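Long-range contacts in purine nucleosidase, (IunH-1) (Sulfolobus solfataricus, PDB 3T8J), which belongs to the inosine-uridine preferring nucleoside hydrolase family, an alpha/beta fold built round a largely parallel sheet, and carries a bound sodium ion: residues A[18-22]-A[50-56]; A[29-35]-A[58-64]; A[67-73]-A[166-171]; A[100-106]-A[126-130]. The contacts are given in a common frame with arbitrary orientation. Where two conformers were deposited one is given. Residues are numbered along the deposited sequence.

Interaction 1 (A[18-22]-A[50-56])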
# COMPACT_ATOMS: atom_id res chain seq x y z
N LEU A 18 -11.12 -26.33 -24.95
CA LEU A 18 -10.56 -27.67 -25.09
C LEU A 18 -11.05 -28.27 -26.41
O LEU A 18 -10.28 -28.82 -27.21
CB LEU A 18 -10.99 -28.55 -23.91
CG LEU A 18 -10.64 -30.03 -24.02
CD1 LEU A 18 -9.14 -30.30 -24.04
CD2 LEU A 18 -11.30 -30.79 -22.87
N TYR A 19 -12.36 -28.17 -26.65
CA TYR A 19 -12.95 -28.74 -27.86
C TYR A 19 -12.45 -28.05 -29.14
O TYR A 19 -12.25 -28.72 -30.15
CB TYR A 19 -14.47 -28.74 -27.79
CG TYR A 19 -15.09 -29.71 -26.80
CD1 TYR A 19 -14.33 -30.66 -26.10
CD2 TYR A 19 -16.45 -29.71 -26.58
CE1 TYR A 19 -14.92 -31.56 -25.22
CE2 TYR A 19 -17.04 -30.61 -25.69
CZ TYR A 19 -16.28 -31.54 -25.02
OH TYR A 19 -16.89 -32.42 -24.15
N LEU A 20 -12.23 -26.73 -29.11
CA LEU A 20 -11.71 -26.01 -30.27
C LEU A 20 -10.34 -26.58 -30.64
O LEU A 20 -10.06 -26.81 -31.82
CB LEU A 20 -11.64 -24.50 -29.99
CG LEU A 20 -11.53 -23.50 -31.15
CD1 LEU A 20 -12.66 -23.66 -32.16
CD2 LEU A 20 -11.49 -22.05 -30.62
N LEU A 21 -9.49 -26.82 -29.63
CA LEU A 21 -8.16 -27.38 -29.91
C LEU A 21 -8.31 -28.79 -30.52
O LEU A 21 -7.71 -29.11 -31.55
CB LEU A 21 -7.27 -27.44 -28.66
CG LEU A 21 -6.81 -26.13 -28.02
CD1 LEU A 21 -6.11 -26.43 -26.68
CD2 LEU A 21 -5.89 -25.34 -28.96
N LEU A 22 -9.11 -29.64 -29.88
CA LEU A 22 -9.26 -31.04 -30.33
C LEU A 22 -9.94 -31.21 -31.69
O LEU A 22 -9.50 -32.04 -32.53
CB LEU A 22 -10.01 -31.86 -29.27
CG LEU A 22 -9.33 -32.04 -27.92
CD1 LEU A 22 -10.23 -32.87 -26.99
CD2 LEU A 22 -7.97 -32.69 -28.03
N ALA A 50 -15.75 -33.81 -19.73
CA ALA A 50 -15.61 -33.22 -21.06
C ALA A 50 -14.80 -34.11 -22.01
O ALA A 50 -15.18 -34.32 -23.16
CB ALA A 50 -14.98 -31.83 -20.95
N LEU A 51 -13.69 -34.66 -21.52
CA LEU A 51 -12.85 -35.55 -22.32
C LEU A 51 -13.61 -36.81 -22.74
O LEU A 51 -13.43 -37.30 -23.86
CB LEU A 51 -11.55 -35.90 -21.58
CG LEU A 51 -10.56 -34.74 -21.44
CD1 LEU A 51 -9.54 -35.10 -20.36
CD2 LEU A 51 -9.86 -34.44 -22.76
N GLU A 52 -14.43 -37.35 -21.84
CA GLU A 52 -15.26 -38.52 -22.17
C GLU A 52 -16.21 -38.31 -23.35
O GLU A 52 -16.46 -39.25 -24.13
CB GLU A 52 -16.05 -39.02 -20.94
CG GLU A 52 -15.16 -39.64 -19.87
CD GLU A 52 -15.92 -40.28 -18.69
OE1 GLU A 52 -17.16 -40.08 -18.54
OE2 GLU A 52 -15.24 -41.00 -17.92
N GLN A 53 -16.73 -37.09 -23.50
CA GLN A 53 -17.71 -36.82 -24.57
C GLN A 53 -17.09 -36.88 -25.95
O GLN A 53 -17.80 -37.03 -26.95
CB GLN A 53 -18.45 -35.48 -24.37
CG GLN A 53 -19.02 -35.25 -22.95
CD GLN A 53 -19.75 -36.45 -22.40
OE1 GLN A 53 -20.74 -36.93 -22.97
NE2 GLN A 53 -19.24 -37.00 -21.29
N VAL A 54 -15.76 -36.73 -25.99
CA VAL A 54 -15.01 -36.77 -27.25
C VAL A 54 -14.01 -37.92 -27.30
O VAL A 54 -13.06 -37.91 -28.09
CB VAL A 54 -14.33 -35.41 -27.52
CG1 VAL A 54 -15.39 -34.33 -27.77
CG2 VAL A 54 -13.37 -34.99 -26.40
N ASN A 55 -14.25 -38.96 -26.48
CA ASN A 55 -13.49 -40.21 -26.52
C ASN A 55 -11.97 -40.11 -26.30
O ASN A 55 -11.22 -40.92 -26.85
CB ASN A 55 -13.76 -40.95 -27.84
CG ASN A 55 -15.20 -41.16 -28.09
OD1 ASN A 55 -15.95 -41.64 -27.20
ND2 ASN A 55 -15.65 -40.82 -29.29
N ARG A 56 -11.53 -39.17 -25.48
CA ARG A 56 -10.10 -38.97 -25.19
C ARG A 56 -9.75 -39.38 -23.76
O ARG A 56 -10.62 -39.38 -22.87
CB ARG A 56 -9.71 -37.53 -25.46
CG ARG A 56 -9.89 -37.07 -26.90
CD ARG A 56 -9.07 -37.92 -27.92
NE ARG A 56 -7.67 -38.12 -27.49
CZ ARG A 56 -6.64 -37.33 -27.81
NH1 ARG A 56 -6.79 -36.29 -28.63
NH2 ARG A 56 -5.44 -37.61 -27.32

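Interaction 2 (A[29-35]-A[58-64])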
# COMPACT_ATOMS: atom_id res chain seq x y z
N VAL A 29 -1.65 -32.22 -24.77
CA VAL A 29 -0.91 -33.23 -24.02
C VAL A 29 -1.34 -33.40 -22.54
O VAL A 29 -1.05 -34.43 -21.92
CB VAL A 29 0.61 -32.97 -24.08
CG1 VAL A 29 1.08 -32.92 -25.56
CG2 VAL A 29 1.01 -31.69 -23.34
N ALA A 30 -2.02 -32.40 -22.00
CA ALA A 30 -2.53 -32.46 -20.62
C ALA A 30 -3.52 -31.35 -20.40
O ALA A 30 -3.46 -30.30 -21.04
CB ALA A 30 -1.40 -32.32 -19.60
N VAL A 31 -4.45 -31.58 -19.48
CA VAL A 31 -5.30 -30.57 -18.91
C VAL A 31 -4.90 -30.40 -17.44
O VAL A 31 -4.73 -31.38 -16.73
CB VAL A 31 -6.78 -30.98 -18.98
CG1 VAL A 31 -7.67 -29.87 -18.33
CG2 VAL A 31 -7.23 -31.28 -20.38
N THR A 32 -4.65 -29.17 -17.01
CA THR A 32 -4.25 -28.85 -15.63
C THR A 32 -5.40 -28.04 -15.01
O THR A 32 -6.07 -27.28 -15.72
CB THR A 32 -2.89 -28.10 -15.59
OG1 THR A 32 -2.92 -26.95 -16.44
CG2 THR A 32 -1.74 -29.07 -16.01
N ILE A 33 -5.69 -28.27 -13.72
CA ILE A 33 -6.83 -27.63 -13.04
C ILE A 33 -6.35 -26.68 -11.97
O ILE A 33 -5.47 -27.03 -11.18
CB ILE A 33 -7.77 -28.69 -12.40
CG1 ILE A 33 -8.12 -29.80 -13.39
CG2 ILE A 33 -9.07 -28.01 -11.86
CD1 ILE A 33 -8.95 -29.33 -14.59
N VAL A 34 -6.98 -25.50 -11.91
CA VAL A 34 -6.62 -24.44 -10.97
C VAL A 34 -7.88 -23.86 -10.32
O VAL A 34 -8.95 -23.88 -10.94
CB VAL A 34 -5.78 -23.34 -11.69
CG1 VAL A 34 -6.63 -22.56 -12.70
CG2 VAL A 34 -5.09 -22.38 -10.67
N GLU A 35 -7.74 -23.31 -9.13
CA GLU A 35 -8.85 -22.59 -8.47
C GLU A 35 -9.38 -21.46 -9.35
O GLU A 35 -8.60 -20.84 -10.12
CB GLU A 35 -8.42 -22.04 -7.08
CG GLU A 35 -7.68 -20.71 -7.09
CD GLU A 35 -6.22 -20.76 -7.51
OE1 GLU A 35 -5.62 -21.86 -7.49
OE2 GLU A 35 -5.66 -19.66 -7.80
N ILE A 58 -6.78 -38.06 -22.33
CA ILE A 58 -5.74 -37.07 -22.00
C ILE A 58 -5.65 -36.93 -20.48
O ILE A 58 -6.67 -36.87 -19.81
CB ILE A 58 -6.06 -35.73 -22.68
CG1 ILE A 58 -5.96 -35.87 -24.21
CG2 ILE A 58 -5.13 -34.59 -22.15
CD1 ILE A 58 -6.66 -34.78 -24.99
N PRO A 59 -4.44 -36.91 -19.91
CA PRO A 59 -4.39 -36.82 -18.46
C PRO A 59 -4.82 -35.47 -17.91
O PRO A 59 -4.51 -34.42 -18.49
CB PRO A 59 -2.92 -37.07 -18.13
CG PRO A 59 -2.19 -36.64 -19.39
CD PRO A 59 -3.09 -37.01 -20.51
N VAL A 60 -5.55 -35.51 -16.80
CA VAL A 60 -6.00 -34.35 -16.04
C VAL A 60 -5.24 -34.31 -14.71
O VAL A 60 -5.31 -35.24 -13.90
CB VAL A 60 -7.53 -34.38 -15.78
CG1 VAL A 60 -7.97 -33.21 -14.94
CG2 VAL A 60 -8.27 -34.43 -17.15
N TYR A 61 -4.46 -33.24 -14.52
CA TYR A 61 -3.66 -33.05 -13.33
C TYR A 61 -4.24 -31.96 -12.44
O TYR A 61 -4.20 -30.76 -12.78
CB TYR A 61 -2.22 -32.66 -13.72
CG TYR A 61 -1.47 -33.71 -14.51
CD1 TYR A 61 -0.81 -34.74 -13.87
CD2 TYR A 61 -1.38 -33.65 -15.91
CE1 TYR A 61 -0.16 -35.70 -14.56
CE2 TYR A 61 -0.69 -34.61 -16.62
CZ TYR A 61 -0.08 -35.64 -15.95
OH TYR A 61 0.60 -36.64 -16.63
N PRO A 62 -4.78 -32.34 -11.26
CA PRO A 62 -5.22 -31.33 -10.33
C PRO A 62 -4.04 -30.51 -9.82
O PRO A 62 -3.01 -31.06 -9.43
CB PRO A 62 -5.87 -32.15 -9.20
CG PRO A 62 -6.26 -33.46 -9.88
CD PRO A 62 -5.04 -33.70 -10.75
N GLY A 63 -4.22 -29.20 -9.78
CA GLY A 63 -3.17 -28.29 -9.30
C GLY A 63 -3.59 -27.54 -8.05
O GLY A 63 -4.25 -28.09 -7.14
N ALA A 64 -3.20 -26.27 -7.97
CA ALA A 64 -3.54 -25.43 -6.83
C ALA A 64 -5.05 -25.32 -6.61
O ALA A 64 -5.77 -25.07 -7.57
CB ALA A 64 -2.95 -24.03 -7.01

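Interaction 3 (A[67-73]-A[166-171])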
# COMPACT_ATOMS: atom_id res chain seq x y z
N PRO A 67 -5.20 -19.53 -4.14
CA PRO A 67 -4.10 -18.65 -4.57
C PRO A 67 -2.87 -18.81 -3.68
O PRO A 67 -2.93 -19.32 -2.57
CB PRO A 67 -4.70 -17.25 -4.44
CG PRO A 67 -6.19 -17.46 -4.47
CD PRO A 67 -6.38 -18.75 -3.75
N LEU A 68 -1.72 -18.37 -4.19
CA LEU A 68 -0.51 -18.45 -3.38
C LEU A 68 -0.64 -17.80 -2.01
O LEU A 68 -0.20 -18.38 -1.01
CB LEU A 68 0.66 -17.82 -4.15
CG LEU A 68 1.01 -18.38 -5.52
CD1 LEU A 68 2.14 -17.53 -6.17
CD2 LEU A 68 1.44 -19.83 -5.46
N LEU A 69 -1.22 -16.60 -1.96
CA LEU A 69 -1.28 -15.76 -0.75
C LEU A 69 -2.69 -15.25 -0.41
O LEU A 69 -3.08 -15.17 0.78
CB LEU A 69 -0.36 -14.53 -0.94
CG LEU A 69 1.13 -14.75 -0.84
CD1 LEU A 69 1.86 -14.05 -1.97
CD2 LEU A 69 1.67 -14.31 0.54
N LYS A 70 -3.44 -14.84 -1.41
CA LYS A 70 -4.66 -14.09 -1.16
C LYS A 70 -5.88 -14.98 -1.02
O LYS A 70 -5.88 -16.12 -1.47
CB LYS A 70 -4.87 -13.09 -2.27
CG LYS A 70 -3.72 -12.04 -2.19
CD LYS A 70 -3.91 -10.85 -2.99
CE LYS A 70 -2.86 -9.78 -2.71
NZ LYS A 70 -1.39 -10.20 -2.61
N ASN A 71 -6.89 -14.43 -0.39
CA ASN A 71 -8.21 -15.06 -0.46
C ASN A 71 -8.84 -14.74 -1.81
O ASN A 71 -8.45 -13.76 -2.47
CB ASN A 71 -9.06 -14.53 0.68
CG ASN A 71 -8.56 -15.02 2.05
OD1 ASN A 71 -8.08 -16.15 2.17
ND2 ASN A 71 -8.69 -14.18 3.06
N TYR A 72 -9.84 -15.53 -2.22
CA TYR A 72 -10.55 -15.29 -3.46
C TYR A 72 -12.02 -15.70 -3.25
O TYR A 72 -12.37 -16.19 -2.18
CB TYR A 72 -9.89 -16.03 -4.66
CG TYR A 72 -10.27 -17.48 -4.76
CD1 TYR A 72 -11.08 -17.93 -5.79
CD2 TYR A 72 -9.86 -18.41 -3.80
CE1 TYR A 72 -11.46 -19.26 -5.90
CE2 TYR A 72 -10.26 -19.75 -3.89
CZ TYR A 72 -11.07 -20.17 -4.93
OH TYR A 72 -11.50 -21.51 -4.99
N ILE A 73 -12.86 -15.44 -4.24
CA ILE A 73 -14.24 -15.96 -4.26
C ILE A 73 -14.46 -16.74 -5.54
O ILE A 73 -13.97 -16.35 -6.62
CB ILE A 73 -15.29 -14.85 -4.10
CG1 ILE A 73 -15.19 -13.81 -5.21
CG2 ILE A 73 -15.12 -14.15 -2.74
CD1 ILE A 73 -16.39 -12.85 -5.29
N TRP A 166 -7.08 -11.13 -10.96
CA TRP A 166 -7.50 -10.79 -9.60
C TRP A 166 -7.44 -12.00 -8.61
O TRP A 166 -7.08 -11.83 -7.45
CB TRP A 166 -8.94 -10.22 -9.64
CG TRP A 166 -9.49 -9.87 -8.30
CD1 TRP A 166 -9.41 -8.66 -7.63
CD2 TRP A 166 -10.25 -10.74 -7.44
NE1 TRP A 166 -10.03 -8.74 -6.41
CE2 TRP A 166 -10.54 -10.01 -6.26
CE3 TRP A 166 -10.68 -12.07 -7.53
CZ2 TRP A 166 -11.26 -10.56 -5.21
CZ3 TRP A 166 -11.39 -12.61 -6.48
CH2 TRP A 166 -11.67 -11.86 -5.33
N VAL A 167 -7.81 -13.19 -9.07
CA VAL A 167 -7.85 -14.38 -8.18
C VAL A 167 -6.49 -14.63 -7.54
O VAL A 167 -6.38 -14.86 -6.33
CB VAL A 167 -8.36 -15.62 -8.91
CG1 VAL A 167 -8.00 -16.92 -8.16
CG2 VAL A 167 -9.90 -15.54 -9.14
N ASP A 168 -5.45 -14.51 -8.37
CA ASP A 168 -4.08 -14.73 -7.91
C ASP A 168 -3.12 -13.75 -8.56
O ASP A 168 -2.44 -14.09 -9.52
CB ASP A 168 -3.63 -16.18 -8.06
CG ASP A 168 -2.38 -16.49 -7.24
OD1 ASP A 168 -1.72 -15.53 -6.75
OD2 ASP A 168 -2.03 -17.69 -7.06
N PRO A 169 -3.09 -12.52 -8.02
CA PRO A 169 -2.26 -11.50 -8.69
C PRO A 169 -0.80 -11.69 -8.40
O PRO A 169 0.05 -11.21 -9.15
CB PRO A 169 -2.79 -10.19 -8.11
CG PRO A 169 -3.31 -10.57 -6.77
CD PRO A 169 -3.87 -11.97 -6.90
N ASP A 170 -0.48 -12.42 -7.33
CA ASP A 170 0.92 -12.78 -7.04
C ASP A 170 1.44 -13.74 -8.09
O ASP A 170 2.53 -13.56 -8.66
CB ASP A 170 0.99 -13.34 -5.61
CG ASP A 170 0.51 -12.31 -4.62
OD1 ASP A 170 1.20 -11.30 -4.42
OD2 ASP A 170 -0.63 -12.45 -4.09
N ALA A 171 0.67 -14.79 -8.38
CA ALA A 171 1.00 -15.71 -9.46
C ALA A 171 1.14 -14.95 -10.79
O ALA A 171 2.08 -15.22 -11.56
CB ALA A 171 -0.06 -16.86 -9.58
O HOH W 1 -2.04 -14.80 -4.10

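Interaction 4 (A[100-106]-A[126-130])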
# COMPACT_ATOMS: atom_id res chain seq x y z
N HIS A 100 0.75 -33.40 -8.93
CA HIS A 100 0.38 -32.00 -8.95
C HIS A 100 0.64 -31.41 -10.33
O HIS A 100 1.68 -31.68 -10.93
CB HIS A 100 1.21 -31.21 -7.90
CG HIS A 100 0.68 -29.85 -7.58
ND1 HIS A 100 0.72 -28.79 -8.46
CD2 HIS A 100 0.13 -29.36 -6.44
CE1 HIS A 100 0.20 -27.72 -7.89
NE2 HIS A 100 -0.19 -28.05 -6.66
N ALA A 101 -0.31 -30.62 -10.83
CA ALA A 101 -0.16 -29.92 -12.09
C ALA A 101 1.20 -29.23 -12.26
O ALA A 101 1.75 -29.25 -13.35
CB ALA A 101 -1.26 -28.88 -12.27
N ALA A 102 1.71 -28.58 -11.22
CA ALA A 102 3.01 -27.84 -11.39
C ALA A 102 4.16 -28.78 -11.76
O ALA A 102 5.01 -28.43 -12.60
CB ALA A 102 3.33 -27.05 -10.12
N LEU A 103 4.19 -29.97 -11.17
CA LEU A 103 5.18 -30.97 -11.50
C LEU A 103 4.97 -31.56 -12.90
O LEU A 103 5.94 -31.80 -13.65
CB LEU A 103 5.25 -32.04 -10.40
CG LEU A 103 5.48 -31.50 -8.98
CD1 LEU A 103 5.44 -32.65 -7.95
CD2 LEU A 103 6.78 -30.70 -8.86
N ALA A 104 3.71 -31.77 -13.29
CA ALA A 104 3.39 -32.21 -14.65
C ALA A 104 3.83 -31.20 -15.71
O ALA A 104 4.35 -31.57 -16.76
CB ALA A 104 1.89 -32.52 -14.79
N ILE A 105 3.63 -29.92 -15.44
CA ILE A 105 4.08 -28.85 -16.37
C ILE A 105 5.59 -28.92 -16.58
O ILE A 105 6.05 -28.84 -17.72
CB ILE A 105 3.64 -27.46 -15.87
CG1 ILE A 105 2.11 -27.32 -15.92
CG2 ILE A 105 4.31 -26.33 -16.69
CD1 ILE A 105 1.56 -26.17 -15.05
N ILE A 106 6.35 -29.11 -15.50
CA ILE A 106 7.81 -29.22 -15.63
C ILE A 106 8.19 -30.45 -16.48
O ILE A 106 9.02 -30.35 -17.40
CB ILE A 106 8.47 -29.26 -14.24
CG1 ILE A 106 8.32 -27.92 -13.53
CG2 ILE A 106 9.96 -29.62 -14.35
CD1 ILE A 106 8.59 -27.99 -12.02
N ASN A 126 -0.81 -22.36 -11.18
CA ASN A 126 -0.03 -23.56 -11.55
C ASN A 126 1.22 -23.20 -12.34
O ASN A 126 2.27 -23.80 -12.12
CB ASN A 126 -0.86 -24.56 -12.35
CG ASN A 126 -1.93 -25.22 -11.53
OD1 ASN A 126 -1.75 -25.42 -10.34
ND2 ASN A 126 -3.03 -25.60 -12.18
N LEU A 127 1.08 -22.26 -13.28
CA LEU A 127 2.27 -21.87 -14.09
C LEU A 127 3.29 -21.19 -13.20
O LEU A 127 4.51 -21.39 -13.39
CB LEU A 127 1.87 -21.01 -15.29
CG LEU A 127 3.00 -20.60 -16.25
CD1 LEU A 127 3.62 -21.83 -16.88
CD2 LEU A 127 2.44 -19.67 -17.33
N ALA A 128 2.86 -20.33 -12.27
CA ALA A 128 3.77 -19.70 -11.33
C ALA A 128 4.50 -20.72 -10.48
O ALA A 128 5.72 -20.62 -10.31
CB ALA A 128 3.03 -18.68 -10.44
N LEU A 129 3.79 -21.69 -9.91
CA LEU A 129 4.42 -22.72 -9.09
C LEU A 129 5.43 -23.56 -9.89
O LEU A 129 6.52 -23.85 -9.40
CB LEU A 129 3.35 -23.60 -8.40
CG LEU A 129 3.85 -24.48 -7.24
CD1 LEU A 129 4.77 -23.73 -6.29
CD2 LEU A 129 2.65 -25.05 -6.48
N ALA A 130 5.09 -23.92 -11.14
CA ALA A 130 6.01 -24.64 -11.99
C ALA A 130 7.29 -23.81 -12.22
O ALA A 130 8.41 -24.34 -12.14
CB ALA A 130 5.33 -25.00 -13.34

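Interaction 1 (A[18-22]-A[50-56])
Two helices of the alpha/beta fold, 12-23 and 40-53, pack against each other here through residues 18-22 of the first and the C-terminal end of the second. At A50 the contact is both polar and apolar. The backbone O of A50 accepts a 2.7 Å hydrogen bond from Y19 OH, near the plane of the tyrosine ring, while the methyl group faces the first helix, with A50 CB 4.3 Å from L18 CD2. L51 starts out with its CA-to-CB bond directed away, yet the side chain comes back far enough for L51 CD2 to reach L18 CD2 at 3.9 Å. The carboxylate of E52 is bound by the backbone N atoms of K92, R93 and L94. Q53 CB packs 3.4 Å from Y19 OH, whereas its amide NE2 bonds to W49 O. V54 is the apolar centre of the later part: CG1 lies over the face of the Y19 ring in a CH-pi contact, 4.2 Å from the centroid, and CG2 meets L22 CD1 at 3.8 Å. The helix then ends in a Schellman motif with N55, of positive phi, as C-prime residue: R56 N bonds to L51 O at 3.1 Å, and the weak bond N55 N to E52 O measures 3.2 Å. The turn brings R56 back towards the first helix, where R56 NH1 lies 3.8 Å from L22 CD2.

Interaction 2 (A[29-35]-A[58-64])
Three well-formed backbone hydrogen bonds zip the two parallel strands together: V31 N to P59 O (3.0 Å), Y61 N to V31 O (2.9 Å) and I33 N to Y61 O (3.1 Å). Past them, G63 N to I33 O (2.9 Å) and E35 N to A64 O (3.1 Å) are weak, as the chains leave regular strand geometry. A CB on G63 would clash with I33 O. Among the CA-H...O contacts, V60 CA lies 3.3 Å from V31 O.

The side chains of V31, I33 and V60 share one face, with I33 CG1 3.7 Å from V60 CG1; helix 40-53 packs there, completing a beta-alpha-beta unit. T32 and Y61 point to the other face, towards helix 101-111, and A30 CB meets the edge of the Y61 ring, 3.8 Å from CE2. Strand 3-8 pairs with 27-33 on its other edge, and 60-62 is an outermost strand within the chain. Backbone amides and carbonyls thus set the register, while side chains of both strands pack on the helices over the two faces of the sheet.

Interaction 3 (A[67-73]-A[166-171])
A loop without regular secondary structure, residues 67-73 between strand 60-62 and helix 76-79, is fastened to the junction of helices 163-167 and 169-177 by buried polar bonds. D168, the N-cap of the second helix, is central. Its OD1 accepts from A171 N at 3.0 Å, a capping bond, while OD2 accepts from L68 N, also at 3.0 Å, so one carboxylate both caps the helix and holds the loop; OD2 has a further partner in T125. A water takes a hydrogen bond from L69 N (2.9 Å) and donates to D168 OD1 (2.8 Å) and D170 OD2 (2.7 Å), bridging loop and helix a second time. K70 adds a salt bridge, NZ to D170 OD2 at 2.8 Å, and both side chains also bond to N263. Packing completes the joint: P67 CG approaches V167 O at 3.2 Å, Y72 CD1 lies 4.0 Å from V167 CG1, and I73 CG1 is 4.0 Å from W166 CH2. The joint lies at a subunit interface, where L132 and I174 of a second subunit pack on L68 and L69; within the chain, helix 125-133 touches L68 through T125 and A171 through A128.

Interaction 4 (A[100-106]-A[126-130])
Apolar packing dominates where helices 101-111 and 125-133 cross. Small residues allow the close approach: the CA atoms of A102 and A130 are 4.4 Å apart, and A130 CB lies 3.5 Å from A102 O. A130 CB is also met by I105 CG2 at 3.7 Å and I106 CG1 at 4.2 Å, while A102 CB touches L129 CB at 3.9 Å. The short segments cross at -63° with their axes 8.1 Å apart. In the alpha/beta fold strand 116-120 links the two helices in sequence, and both pack on its F118, through I105 and L127, from the same face of the sheet.

Polar groups work within each segment or reach beyond the pair. H100 is the N-cap of its helix, ND1 accepting from A102 N at 2.9 Å, and its CE1 lies 3.9 Å from L129 CD2. N126 offers only van der Waals contact here, its ND2 3.7 Å from A101 CB; its amide bonds instead to A64 N, I33 O and D7. At the subunit interface, L129 packs on L129 of a second subunit and H100 on its L133.

How the interactions relate
From the N terminus, helix 12-23 leads into strand 27-33, helix 40-53 and strand 60-62. Interactions 1 and 2 cross along this run, closing overlapping loops, and touch where L51 packs on I58 and V60, so helix pair and strand pair form one layered unit. Interaction 3 then closes a much longer loop, from 67-73 to 166-171, and the whole of interaction 4 falls within it. Interaction 2 is the hub: E35 packs against P67, V167 and Y72 of interaction 3, while the side chain of N126 ties interaction 4 to the end of the strand pair. A171 and A128 join interactions 3 and 4, which both touch the second subunit; interaction 1 lies across the chain's centre from interaction 3.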